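Local coordinates for putative trimethylamine methyltransferase (Rhizobium meliloti, PDB 4YYC), which probably transfers a methyl group from trimethylamine to an acceptor, at the interface of chains A and B. Residues are numbered along the deposited sequence; one frame, centred on the assembly and turned at random. Chains: chain A/B, Putative trimethylamine methyltransferase.

The interface of chains A and B. Residues chain A 65, 68-69, 72; chain B 433, 437.
B:Arg437 reaches from helix 433-439 of one chain to A:Glu72 on helix 56-73 of the other. Its CG stands anti to the carbonyl carbon (chi1 -67°), and from there the chain runs extended through CD to NE, carrying the guanidinium across to the partner helix. CB, CG and CD serve as the stalk; the contacts begin at NE, which makes a weak hydrogen bond to the carboxylate oxygen OE1 of A:Glu72 at 3.3 Å. CZ carries the plane on to NH2, the main donor, which lies 2.9 Å from A:Glu72 OE1 in a salt bridge whose hydrogen bond is fairly straight (163° at the hydrogen). OE1 lies almost in the guanidinium plane, at the edge between NE and NH2, bonded well to NH2 and weakly to NE, while NH2 approaches this oxygen from the syn side but tilted out of the carboxylate plane. The two planar groups are not coplanar, being turned 32° against each other, and the second oxygen, OE2, stays 4.0 Å from NH2. The tip of B:Arg437 also passes the CG1 methyl of A:Val68, 3.9 Å from NH2, an apolar neighbour one helical turn before A:Glu72. Shortening A:Glu72 to an alanine would probably leave the guanidinium of B:Arg437 without its charged mate and freer to swing away from helix 56-73.

One turn before B:Arg437, B:Leu433 meets A:Asn65, which lies about two turns before A:Glu72 on helix 56-73, the two side chains crossing at about a right angle. The CD1 methyl sits over the face of the A:Asn65 amide, 3.8 Å from CG, and CD2 turns toward the asparagine CB at 4.1 Å. A:Val69 adds a looser contact, its CG2 4.2 Å from CD2.

The patch is a small helix-to-helix contact, joining apolar packing to an ion pair. Repeated by the two-fold symmetry, it probably helps fasten helix 433-439 of each chain onto helix 56-73 of the other in the deposited dimer, which may correspond to the biological one.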
ATOM      1  N   ASN A  65     -22.297   3.401 -20.427  1.00 24.17           N
ATOM      2  CA  ASN A  65     -23.248   3.760 -19.392  1.00 23.66           C
ATOM      3  C   ASN A  65     -23.168   5.241 -19.003  1.00 22.70           C
ATOM      4  O   ASN A  65     -24.196   5.869 -18.729  1.00 22.62           O
ATOM      5  CB  ASN A  65     -23.077   2.852 -18.149  1.00 23.97           C
ATOM      6  CG  ASN A  65     -23.596   1.444 -18.382  1.00 25.10           C
ATOM      7  OD1 ASN A  65     -24.099   1.114 -19.459  1.00 26.52           O
ATOM      8  ND2 ASN A  65     -23.477   0.584 -17.344  1.00 25.26           N
ATOM      9  N   VAL A  68     -25.091   7.150 -21.598  1.00 24.74           N
ATOM     10  CA  VAL A  68     -26.515   7.023 -21.270  1.00 25.75           C
ATOM     11  C   VAL A  68     -26.975   7.993 -20.182  1.00 24.79           C
ATOM     12  O   VAL A  68     -27.957   8.693 -20.326  1.00 25.25           O
ATOM     13  CB  VAL A  68     -26.851   5.580 -20.847  1.00 26.53           C
ATOM     14  CG1 VAL A  68     -28.271   5.494 -20.286  1.00 27.39           C
ATOM     15  CG2 VAL A  68     -26.705   4.667 -22.059  1.00 27.58           C
ATOM     16  N   VAL A  69     -26.259   8.039 -19.078  1.00 23.95           N
ATOM     17  CA  VAL A  69     -26.576   8.987 -17.997  1.00 23.55           C
ATOM     18  C   VAL A  69     -26.616  10.425 -18.530  1.00 22.96           C
ATOM     19  O   VAL A  69     -27.549  11.187 -18.234  1.00 22.49           O
ATOM     20  CB  VAL A  69     -25.534   8.858 -16.871  1.00 22.96           C
ATOM     21  CG1 VAL A  69     -25.635  10.016 -15.874  1.00 22.85           C
ATOM     22  CG2 VAL A  69     -25.682   7.504 -16.171  1.00 23.57           C
ATOM     23  N   GLU A  72     -29.881  10.734 -20.972  1.00 27.55           N
ATOM     24  CA  GLU A  72     -31.187  10.503 -20.347  1.00 28.85           C
ATOM     25  C   GLU A  72     -31.446  11.294 -19.088  1.00 28.15           C
ATOM     26  O   GLU A  72     -32.544  11.757 -18.871  1.00 28.10           O
ATOM     27  CB  GLU A  72     -31.382   9.028 -20.021  1.00 30.81           C
ATOM     28  CG  GLU A  72     -31.417   8.145 -21.242  1.00 34.13           C
ATOM     29  CD  GLU A  72     -31.665   6.677 -20.899  1.00 36.57           C
ATOM     30  OE1 GLU A  72     -31.893   6.344 -19.671  1.00 38.44           O
ATOM     31  OE2 GLU A  72     -31.584   5.887 -21.862  1.00 38.45           O
TER
ATOM     32  N   LEU B 433     -27.693   1.453 -12.815  1.00 27.40           N
ATOM     33  CA  LEU B 433     -28.274   2.496 -13.637  1.00 28.62           C
ATOM     34  C   LEU B 433     -29.632   2.947 -13.129  1.00 29.78           C
ATOM     35  O   LEU B 433     -29.949   4.123 -13.196  1.00 29.25           O
ATOM     36  CB  LEU B 433     -28.370   2.061 -15.094  1.00 29.80           C
ATOM     37  CG  LEU B 433     -27.025   2.000 -15.812  1.00 30.58           C
ATOM     38  CD1 LEU B 433     -27.201   1.583 -17.277  1.00 32.03           C
ATOM     39  CD2 LEU B 433     -26.315   3.343 -15.720  1.00 30.66           C
ATOM     40  N   ARG B 437     -30.773   6.741 -12.016  1.00 30.45           N
ATOM     41  CA  ARG B 437     -32.020   7.333 -12.523  1.00 32.56           C
ATOM     42  C   ARG B 437     -32.982   7.776 -11.431  1.00 33.42           C
ATOM     43  O   ARG B 437     -33.571   8.865 -11.506  1.00 33.56           O
ATOM     44  CB  ARG B 437     -32.763   6.316 -13.379  1.00 34.39           C
ATOM     45  CG  ARG B 437     -32.072   5.947 -14.658  1.00 36.15           C
ATOM     46  CD  ARG B 437     -32.926   4.956 -15.440  1.00 39.17           C
ATOM     47  NE  ARG B 437     -32.391   4.809 -16.790  1.00 41.24           N
ATOM     48  CZ  ARG B 437     -31.720   3.757 -17.253  1.00 43.27           C
ATOM     49  NH1 ARG B 437     -31.501   2.653 -16.505  1.00 44.65           N
ATOM     50  NH2 ARG B 437     -31.287   3.792 -18.516  1.00 44.94           N
TER